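Local coordinates for protein stiv-a81 (Sulfolobus Turreted Icosahedral Virus, PDB 3RKL) that probably pairs with a second copy of itself into a hyperthermophilic viral four-helix bundle packed against beta strands, at the interface of chains A and B. Numbering follows the deposited sequence. Chains: chain A/B, Stiv-a81.

Three patches of one two-fold symmetric interface, each repeated with the chains exchanged, run from the bundle end to the strands. Contact 1 lies at one end of the four-helix bundle, contact 3 in its middle and contact 2 in the strands beneath. The centres of the C-alpha atoms of contacts 1 and 3 lie about 10 Å apart, those of contacts 2 and 3 about 12 Å, and those of contacts 1 and 2 about 21 Å. A:Leu61 and B:Ile29 belong to both contacts 1 and 3; A:Ile4 and A:Ala69 link contacts 2 and 3. Helices and strands thus join the same two chains, suggesting a stable pair within the deposited eight-copy assembly.

Contact 1: the interface of chains A and B. Residues chain A 40-41, 43-44, 58, 61; chain B 26-27, 29-30, 75.
At the apolar centre of this helix-bundle interface, the ring edge of A:Tyr58 stands over one face of the B:Phe75 ring, near its rim. The planes are inclined by 55°, an edge-to-face pair whose closest atoms, A:Tyr58 CE1 and B:Phe75 CE2, are 3.5 Å apart. With CG anti to its backbone N (chi1 -159°), B:Phe75 is sent across to A:Tyr58 and A:Leu61; A:Leu61 CD2 lies 3.7 Å from B:Phe75 CD2. Alongside, the A:Ala40 methyl CB packs on the B:Ile29 methyl CG2 at 3.7 Å. B:Gln26, bent at chi2, comes next: its amide NE2 donates to A:Ala40 O at 3.1 Å from above the carbonyl plane, while its CD lies against A:Glu44 CB. On the polar rim the extended A:Glu44 crosses B:Lys30 at about a right angle, and B:Lys30 NZ donates to A:Glu44 OE1 at 2.8 Å, a salt bridge made from above the carboxylate plane. A:Lys41 NZ, 3.8 Å from the same A:Glu44 OE1, adds a same-chain salt bridge. B:Lys30 NZ also bridges to B:Glu27 OE2 at 2.9 Å on its syn lone pair. B:Lys30 may thus offset repulsion between A:Glu44 OE2 and B:Glu27 OE2, 4.0 Å apart. The site probably helps hold one end of the bundle together.

Contact 2: the interface of chains A and B. Residues chain A 4-8, 69-70, 73; chain B 2-6.
Flat peptide groups face each other across the chains, the N-H of one strand lying in the plane of the other's carbonyl at A:Ile4 with B:Ile6 and at A:Ile6 with B:Ile4. In this antiparallel beta pairing of the two strands 3-9, A:Thr5 and B:Thr5 meet about the two-fold axis. One face carries the isoleucines, turned towards the helices, and the other carries A:Thr5, A:Asn7 and B:Lys3. A:Ile6 and B:Ile4 bond reciprocally: A:Ile6 N donates to B:Ile4 O at 3.0 Å, and B:Ile4 N answers to A:Ile6 O. Both bonds are almost straight (170° and 173° at the hydrogen). A:Ile4 and B:Ile6 form the symmetric twin. Just ahead of the strand, the backbone of B:Ser2 prolongs the pairing, its N approaching A:Ile8 O nearly along the C=O axis at 2.8 Å; in return A:Ile8 N meets B:Ser2 O from above the carbonyl plane. On the helix-facing side B:Ile4 hides the most surface. Its CG1 branch is anti to the carbonyl carbon (chi1 -61°), and the terminal B:Ile4 CD1 touches A:Ser73 CB at 3.5 Å and A:Ile8 CD1 at 3.6 Å. Near the two-fold axis the side chains of A:Ile6 and B:Ile6 cross obliquely, with their CD1 atoms 4.1 Å apart. On the opposite face the methyl A:Thr5 CG2 lies tightly against B:Lys3 CG at 3.4 Å, where the lysine chain crosses it obliquely.

Contact 3: the interface of chains A and B. Residues chain A 4, 36, 61-62, 65-66, 68-69; chain B 29, 33, 65, 68-69, 72-73.
Helices 55-80 of the two chains run nearly antiparallel against each other in this core of the four-helix bundle, where B:Thr72, B:Ala69 and A:Ala65 hide most surface. B:Thr72 holds its hydroxyl between backbone N and carbonyl carbon (chi1 63°), so OG1 can point both back to its own helix and across the interface. It donates to B:Ala69 O at 2.9 Å from above that carbonyl plane, and meets the imidazole nitrogen A:His62 ND1 at 2.9 Å, in the ring plane and nearly straight (171° at the hydrogen). If OG1 spends its hydrogen on the carbonyl, ND1 would be the donor. B:Ala69 O also sits at the imidazole edge, in plane. A:Ile66 CG1 lies over the rim of one ring face, and with the in-plane bond to B:Thr72 OG1 would fix the ring's rotation. The other branch of B:Thr72, the methyl CG2, touches A:Ala65 CB at 3.8 Å and A:Leu61 CG. Small residues let the helix backbones come close: A:Ala69 CB and B:Ala69 CB lie 3.9 Å apart, and a water joins A:Ala65 O at 2.8 Å to B:Ala65 O at 2.7 Å. Further in, the side chains of A:Leu68 and B:Leu68 cross obliquely, CD2 atoms 3.8 Å apart, and A:Val36 CG1 meets the tip of B:Leu68 end-on.

Contact 1: the interface of chains A and B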
loop_
_atom_site.group_PDB
_atom_site.type_symbol
_atom_site.label_atom_id
_atom_site.label_comp_id
_atom_site.label_asym_id
_atom_site.label_seq_id
_atom_site.Cartn_x
_atom_site.Cartn_y
_atom_site.Cartn_z
ATOM N N ALA A 40 12.805 8.741 -7.209
ATOM C CA ALA A 40 13.597 9.035 -6.040
ATOM C C ALA A 40 13.888 7.771 -5.233
ATOM O O ALA A 40 15.011 7.573 -4.761
ATOM C CB ALA A 40 12.892 10.082 -5.167
ATOM N N LYS A 41 12.889 6.912 -5.073
ATOM C CA LYS A 41 13.068 5.683 -4.320
ATOM C C LYS A 41 13.990 4.707 -5.036
ATOM O O LYS A 41 14.744 3.984 -4.389
ATOM C CB LYS A 41 11.729 4.990 -4.063
ATOM C CG LYS A 41 11.849 3.826 -3.091
ATOM C CD LYS A 41 10.537 3.564 -2.338
ATOM C CE LYS A 41 10.785 3.082 -0.918
ATOM N NZ LYS A 41 11.405 4.136 -0.061
ATOM N N ILE A 43 16.469 5.548 -7.105
ATOM C CA ILE A 43 17.822 6.080 -6.935
ATOM C C ILE A 43 18.368 5.679 -5.563
ATOM O O ILE A 43 19.508 5.228 -5.446
ATOM C CB ILE A 43 17.852 7.594 -7.155
ATOM C CG1 ILE A 43 17.603 7.913 -8.626
ATOM C CG2 ILE A 43 19.182 8.183 -6.681
ATOM C CD1 ILE A 43 17.343 9.382 -8.897
ATOM N N GLU A 44 17.535 5.799 -4.534
ATOM C CA GLU A 44 17.925 5.426 -3.183
ATOM C C GLU A 44 18.354 3.962 -3.096
ATOM O O GLU A 44 19.378 3.629 -2.499
ATOM C CB GLU A 44 16.767 5.667 -2.216
ATOM C CG GLU A 44 17.142 5.411 -0.770
ATOM C CD GLU A 44 15.966 5.468 0.187
ATOM O OE1 GLU A 44 14.822 5.717 -0.238
ATOM O OE2 GLU A 44 16.197 5.227 1.384
ATOM N N TYR A 58 18.703 10.844 -12.482
ATOM C CA TYR A 58 18.610 12.167 -11.839
ATOM C C TYR A 58 17.969 13.205 -12.774
ATOM O O TYR A 58 17.182 14.061 -12.330
ATOM C CB TYR A 58 19.975 12.677 -11.368
ATOM C CG TYR A 58 20.598 11.879 -10.238
ATOM C CD1 TYR A 58 20.390 12.221 -8.918
ATOM C CD2 TYR A 58 21.425 10.791 -10.508
ATOM C CE1 TYR A 58 20.967 11.478 -7.881
ATOM C CE2 TYR A 58 22.008 10.049 -9.482
ATOM C CZ TYR A 58 21.775 10.400 -8.176
ATOM O OH TYR A 58 22.347 9.661 -7.161
ATOM N N LEU A 61 14.230 12.446 -12.991
ATOM C CA LEU A 61 13.643 12.892 -11.731
ATOM C C LEU A 61 13.344 14.382 -11.758
ATOM O O LEU A 61 12.241 14.825 -11.405
ATOM C CB LEU A 61 14.566 12.537 -10.566
ATOM C CG LEU A 61 14.140 13.008 -9.175
ATOM C CD1 LEU A 61 12.752 12.470 -8.819
ATOM C CD2 LEU A 61 15.148 12.607 -8.126
ATOM N N GLN B 26 17.586 13.566 -0.525
ATOM C CA GLN B 26 17.023 12.251 -0.846
ATOM C C GLN B 26 15.685 12.043 -0.126
ATOM O O GLN B 26 14.703 11.599 -0.732
ATOM C CB GLN B 26 18.017 11.128 -0.503
ATOM C CG GLN B 26 17.462 9.697 -0.663
ATOM C CD GLN B 26 17.233 9.310 -2.111
ATOM O OE1 GLN B 26 18.150 8.843 -2.799
ATOM N NE2 GLN B 26 15.997 9.479 -2.578
ATOM N N GLU B 27 15.644 12.381 1.158
ATOM C CA GLU B 27 14.449 12.192 1.976
ATOM C C GLU B 27 13.393 13.242 1.673
ATOM O O GLU B 27 12.203 12.928 1.562
ATOM C CB GLU B 27 14.800 12.215 3.472
ATOM C CG GLU B 27 15.543 10.978 3.930
ATOM C CD GLU B 27 14.800 9.700 3.590
ATOM O OE1 GLU B 27 13.660 9.539 4.074
ATOM O OE2 GLU B 27 15.353 8.871 2.833
ATOM N N ILE B 29 12.929 14.899 -1.101
ATOM C CA ILE B 29 12.301 14.665 -2.398
ATOM C C ILE B 29 11.175 13.629 -2.268
ATOM O O ILE B 29 10.073 13.848 -2.771
ATOM C CB ILE B 29 13.349 14.271 -3.470
ATOM C CG1 ILE B 29 14.205 15.495 -3.819
ATOM C CG2 ILE B 29 12.667 13.724 -4.711
ATOM C CD1 ILE B 29 15.495 15.168 -4.575
ATOM N N LYS B 30 11.432 12.513 -1.581
ATOM C CA LYS B 30 10.384 11.502 -1.366
ATOM C C LYS B 30 9.201 12.108 -0.616
ATOM O O LYS B 30 8.040 11.939 -1.008
ATOM C CB LYS B 30 10.924 10.304 -0.577
ATOM C CG LYS B 30 11.931 9.446 -1.330
ATOM C CD LYS B 30 12.317 8.188 -0.547
ATOM C CE LYS B 30 12.929 8.473 0.817
ATOM N NZ LYS B 30 13.331 7.212 1.557
ATOM N N PHE B 75 19.517 18.328 -6.294
ATOM C CA PHE B 75 19.942 16.925 -6.251
ATOM C C PHE B 75 20.838 16.585 -7.443
ATOM O O PHE B 75 21.868 15.941 -7.282
ATOM C CB PHE B 75 18.674 16.053 -6.188
ATOM C CG PHE B 75 18.865 14.645 -5.658
ATOM C CD1 PHE B 75 19.571 14.378 -4.501
ATOM C CD2 PHE B 75 18.205 13.595 -6.283
ATOM C CE1 PHE B 75 19.666 13.081 -4.013
ATOM C CE2 PHE B 75 18.288 12.309 -5.804
ATOM C CZ PHE B 75 19.028 12.047 -4.670
#

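Contact 2: the interface of chains A and B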
loop_
_atom_site.group_PDB
_atom_site.type_symbol
_atom_site.label_atom_id
_atom_site.label_comp_id
_atom_site.label_asym_id
_atom_site.label_seq_id
_atom_site.Cartn_x
_atom_site.Cartn_y
_atom_site.Cartn_z
ATOM N N ILE A 4 15.631 28.807 -11.763
ATOM C CA ILE A 4 14.986 27.848 -12.655
ATOM C C ILE A 4 13.811 28.515 -13.356
ATOM O O ILE A 4 12.943 29.098 -12.705
ATOM C CB ILE A 4 14.427 26.629 -11.880
ATOM C CG1 ILE A 4 15.547 25.874 -11.171
ATOM C CG2 ILE A 4 13.693 25.693 -12.819
ATOM C CD1 ILE A 4 15.037 24.888 -10.119
ATOM N N THR A 5 13.769 28.416 -14.681
ATOM C CA THR A 5 12.664 28.997 -15.448
ATOM C C THR A 5 11.874 27.920 -16.181
ATOM O O THR A 5 12.439 27.108 -16.917
ATOM C CB THR A 5 13.164 30.028 -16.459
ATOM O OG1 THR A 5 13.885 31.043 -15.762
ATOM C CG2 THR A 5 12.001 30.660 -17.199
ATOM N N ILE A 6 10.563 27.925 -15.958
ATOM C CA ILE A 6 9.648 26.980 -16.590
ATOM C C ILE A 6 8.719 27.752 -17.501
ATOM O O ILE A 6 7.994 28.639 -17.048
ATOM C CB ILE A 6 8.790 26.234 -15.554
ATOM C CG1 ILE A 6 9.662 25.645 -14.448
ATOM C CG2 ILE A 6 7.975 25.129 -16.234
ATOM C CD1 ILE A 6 8.872 25.073 -13.278
ATOM N N ASN A 7 8.733 27.410 -18.784
ATOM C CA ASN A 7 7.885 28.084 -19.759
ATOM C C ASN A 7 6.630 27.276 -20.012
ATOM O O ASN A 7 6.677 26.052 -20.150
ATOM C CB ASN A 7 8.644 28.336 -21.054
ATOM C CG ASN A 7 9.669 29.441 -20.909
ATOM O OD1 ASN A 7 9.319 30.610 -20.718
ATOM N ND2 ASN A 7 10.943 29.075 -20.975
ATOM N N ILE A 8 5.504 27.972 -20.038
ATOM C CA ILE A 8 4.214 27.340 -20.248
ATOM C C ILE A 8 3.510 28.051 -21.398
ATOM O O ILE A 8 3.275 29.260 -21.342
ATOM C CB ILE A 8 3.360 27.367 -18.969
ATOM C CG1 ILE A 8 4.029 26.523 -17.878
ATOM C CG2 ILE A 8 1.962 26.844 -19.241
ATOM C CD1 ILE A 8 3.326 26.574 -16.537
ATOM N N ALA A 69 5.471 20.717 -11.342
ATOM C CA ALA A 69 5.361 22.109 -10.880
ATOM C C ALA A 69 4.545 22.935 -11.875
ATOM O O ALA A 69 3.657 23.711 -11.479
ATOM C CB ALA A 69 6.745 22.726 -10.661
ATOM N N GLY A 70 4.790 22.731 -13.166
ATOM C CA GLY A 70 4.018 23.412 -14.209
ATOM C C GLY A 70 2.557 23.009 -14.218
ATOM O O GLY A 70 1.678 23.866 -14.303
ATOM N N SER A 73 0.641 24.584 -11.436
ATOM C CA SER A 73 0.415 25.996 -11.727
ATOM C C SER A 73 -0.815 26.148 -12.601
ATOM O O SER A 73 -1.671 26.998 -12.346
ATOM C CB SER A 73 1.623 26.618 -12.424
ATOM O OG SER A 73 1.438 28.017 -12.565
ATOM N N SER B 2 3.335 31.910 -20.549
ATOM C CA SER B 2 3.658 32.430 -19.194
ATOM C C SER B 2 4.940 31.789 -18.664
ATOM O O SER B 2 5.469 30.848 -19.253
ATOM C CB SER B 2 2.498 32.167 -18.233
ATOM O OG SER B 2 2.261 30.778 -18.085
ATOM N N LYS B 3 5.430 32.309 -17.545
ATOM C CA LYS B 3 6.710 31.882 -17.002
ATOM C C LYS B 3 6.633 31.723 -15.491
ATOM O O LYS B 3 6.112 32.598 -14.796
ATOM C CB LYS B 3 7.772 32.920 -17.364
ATOM C CG LYS B 3 9.199 32.539 -17.036
ATOM C CD LYS B 3 10.112 33.773 -17.020
ATOM C CE LYS B 3 10.239 34.420 -18.391
ATOM N NZ LYS B 3 11.111 35.632 -18.364
ATOM N N ILE B 4 7.153 30.600 -15.000
ATOM C CA ILE B 4 7.340 30.367 -13.571
ATOM C C ILE B 4 8.818 30.489 -13.226
ATOM O O ILE B 4 9.662 29.842 -13.847
ATOM C CB ILE B 4 6.887 28.946 -13.157
ATOM C CG1 ILE B 4 5.400 28.746 -13.435
ATOM C CG2 ILE B 4 7.169 28.705 -11.688
ATOM C CD1 ILE B 4 4.969 27.279 -13.382
ATOM N N THR B 5 9.134 31.301 -12.222
ATOM C CA THR B 5 10.525 31.465 -11.790
ATOM C C THR B 5 10.718 30.987 -10.357
ATOM O O THR B 5 10.003 31.408 -9.445
ATOM C CB THR B 5 10.978 32.921 -11.900
ATOM O OG1 THR B 5 10.812 33.353 -13.249
ATOM C CG2 THR B 5 12.436 33.058 -11.506
ATOM N N ILE B 6 11.689 30.096 -10.181
ATOM C CA ILE B 6 12.029 29.543 -8.874
ATOM C C ILE B 6 13.428 29.995 -8.515
ATOM O O ILE B 6 14.383 29.707 -9.237
ATOM C CB ILE B 6 12.012 28.005 -8.881
ATOM C CG1 ILE B 6 10.712 27.479 -9.484
ATOM C CG2 ILE B 6 12.195 27.464 -7.459
ATOM C CD1 ILE B 6 10.705 25.973 -9.718
#

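Contact 3: the interface of chains A and B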
loop_
_atom_site.group_PDB
_atom_site.type_symbol
_atom_site.label_atom_id
_atom_site.label_comp_id
_atom_site.label_asym_id
_atom_site.label_seq_id
_atom_site.Cartn_x
_atom_site.Cartn_y
_atom_site.Cartn_z
ATOM N N ILE A 4 15.631 28.807 -11.763
ATOM C CA ILE A 4 14.986 27.848 -12.655
ATOM C C ILE A 4 13.811 28.515 -13.356
ATOM O O ILE A 4 12.943 29.098 -12.705
ATOM C CB ILE A 4 14.427 26.629 -11.880
ATOM C CG1 ILE A 4 15.547 25.874 -11.171
ATOM C CG2 ILE A 4 13.693 25.693 -12.819
ATOM C CD1 ILE A 4 15.037 24.888 -10.119
ATOM N N VAL A 36 7.740 10.813 -9.815
ATOM C CA VAL A 36 8.818 11.464 -9.092
ATOM C C VAL A 36 9.179 10.665 -7.838
ATOM O O VAL A 36 10.354 10.423 -7.571
ATOM C CB VAL A 36 8.443 12.927 -8.753
ATOM C CG1 VAL A 36 9.436 13.564 -7.801
ATOM C CG2 VAL A 36 8.342 13.756 -10.061
ATOM N N LEU A 61 14.230 12.446 -12.991
ATOM C CA LEU A 61 13.643 12.892 -11.731
ATOM C C LEU A 61 13.344 14.382 -11.758
ATOM O O LEU A 61 12.241 14.825 -11.405
ATOM C CB LEU A 61 14.566 12.537 -10.566
ATOM C CG LEU A 61 14.140 13.008 -9.175
ATOM C CD1 LEU A 61 12.752 12.470 -8.819
ATOM C CD2 LEU A 61 15.148 12.607 -8.126
ATOM N N HIS A 62 14.340 15.159 -12.179
ATOM C CA HIS A 62 14.184 16.599 -12.232
ATOM C C HIS A 62 13.162 17.016 -13.286
ATOM O O HIS A 62 12.319 17.856 -13.036
ATOM C CB HIS A 62 15.522 17.276 -12.503
ATOM C CG HIS A 62 15.415 18.759 -12.641
ATOM N ND1 HIS A 62 14.815 19.547 -11.685
ATOM C CD2 HIS A 62 15.821 19.595 -13.622
ATOM C CE1 HIS A 62 14.847 20.809 -12.080
ATOM N NE2 HIS A 62 15.467 20.866 -13.244
ATOM N N ALA A 65 9.645 16.361 -12.108
ATOM C CA ALA A 65 9.317 17.318 -11.050
ATOM C C ALA A 65 8.991 18.700 -11.639
ATOM O O ALA A 65 8.109 19.406 -11.146
ATOM C CB ALA A 65 10.462 17.414 -10.040
ATOM N N ILE A 66 9.707 19.081 -12.695
ATOM C CA ILE A 66 9.442 20.343 -13.395
ATOM C C ILE A 66 8.038 20.304 -14.037
ATOM O O ILE A 66 7.262 21.258 -13.904
ATOM C CB ILE A 66 10.534 20.652 -14.437
ATOM C CG1 ILE A 66 11.824 21.104 -13.738
ATOM C CG2 ILE A 66 10.050 21.703 -15.453
ATOM C CD1 ILE A 66 11.796 22.538 -13.201
ATOM N N LEU A 68 5.520 18.506 -13.143
ATOM C CA LEU A 68 4.589 18.534 -12.024
ATOM C C LEU A 68 4.386 19.955 -11.482
ATOM O O LEU A 68 3.250 20.374 -11.224
ATOM C CB LEU A 68 5.107 17.598 -10.941
ATOM C CG LEU A 68 4.312 17.416 -9.666
ATOM C CD1 LEU A 68 2.830 17.058 -9.963
ATOM C CD2 LEU A 68 5.019 16.353 -8.830
ATOM N N ALA A 69 5.471 20.717 -11.342
ATOM C CA ALA A 69 5.361 22.109 -10.880
ATOM C C ALA A 69 4.545 22.935 -11.875
ATOM O O ALA A 69 3.657 23.711 -11.479
ATOM C CB ALA A 69 6.745 22.726 -10.661
ATOM N N ILE B 29 12.929 14.899 -1.101
ATOM C CA ILE B 29 12.301 14.665 -2.398
ATOM C C ILE B 29 11.175 13.629 -2.268
ATOM O O ILE B 29 10.073 13.848 -2.771
ATOM C CB ILE B 29 13.349 14.271 -3.470
ATOM C CG1 ILE B 29 14.205 15.495 -3.819
ATOM C CG2 ILE B 29 12.667 13.724 -4.711
ATOM C CD1 ILE B 29 15.495 15.168 -4.575
ATOM N N ALA B 33 7.175 14.633 -2.715
ATOM C CA ALA B 33 6.374 13.965 -3.734
ATOM C C ALA B 33 5.108 13.355 -3.128
ATOM O O ALA B 33 4.034 13.409 -3.720
ATOM C CB ALA B 33 7.190 12.887 -4.495
ATOM N N ALA B 65 4.851 21.438 -4.920
ATOM C CA ALA B 65 5.381 21.006 -6.215
ATOM C C ALA B 65 6.572 21.879 -6.642
ATOM O O ALA B 65 7.537 21.389 -7.232
ATOM C CB ALA B 65 4.281 21.029 -7.278
ATOM N N LEU B 68 9.561 20.818 -4.572
ATOM C CA LEU B 68 10.019 19.555 -5.136
ATOM C C LEU B 68 10.846 19.762 -6.411
ATOM O O LEU B 68 11.906 19.146 -6.580
ATOM C CB LEU B 68 8.805 18.676 -5.401
ATOM C CG LEU B 68 8.997 17.286 -5.967
ATOM C CD1 LEU B 68 10.028 16.470 -5.141
ATOM C CD2 LEU B 68 7.626 16.618 -6.023
ATOM N N ALA B 69 10.395 20.652 -7.295
ATOM C CA ALA B 69 11.153 20.951 -8.520
ATOM C C ALA B 69 12.516 21.549 -8.165
ATOM O O ALA B 69 13.549 21.154 -8.733
ATOM C CB ALA B 69 10.365 21.889 -9.438
ATOM N N THR B 72 14.815 18.698 -6.583
ATOM C CA THR B 72 15.396 17.823 -7.597
ATOM C C THR B 72 16.498 18.520 -8.407
ATOM O O THR B 72 17.418 17.873 -8.869
ATOM C CB THR B 72 14.342 17.245 -8.553
ATOM O OG1 THR B 72 13.715 18.303 -9.284
ATOM C CG2 THR B 72 13.305 16.425 -7.777
ATOM N N SER B 73 16.393 19.832 -8.573
ATOM C CA SER B 73 17.447 20.578 -9.255
ATOM C C SER B 73 18.719 20.536 -8.430
ATOM O O SER B 73 19.807 20.288 -8.956
ATOM C CB SER B 73 17.034 22.029 -9.492
ATOM O OG SER B 73 18.010 22.691 -10.280
HETATM O O HOH W 1 7.269 19.014 -8.541
#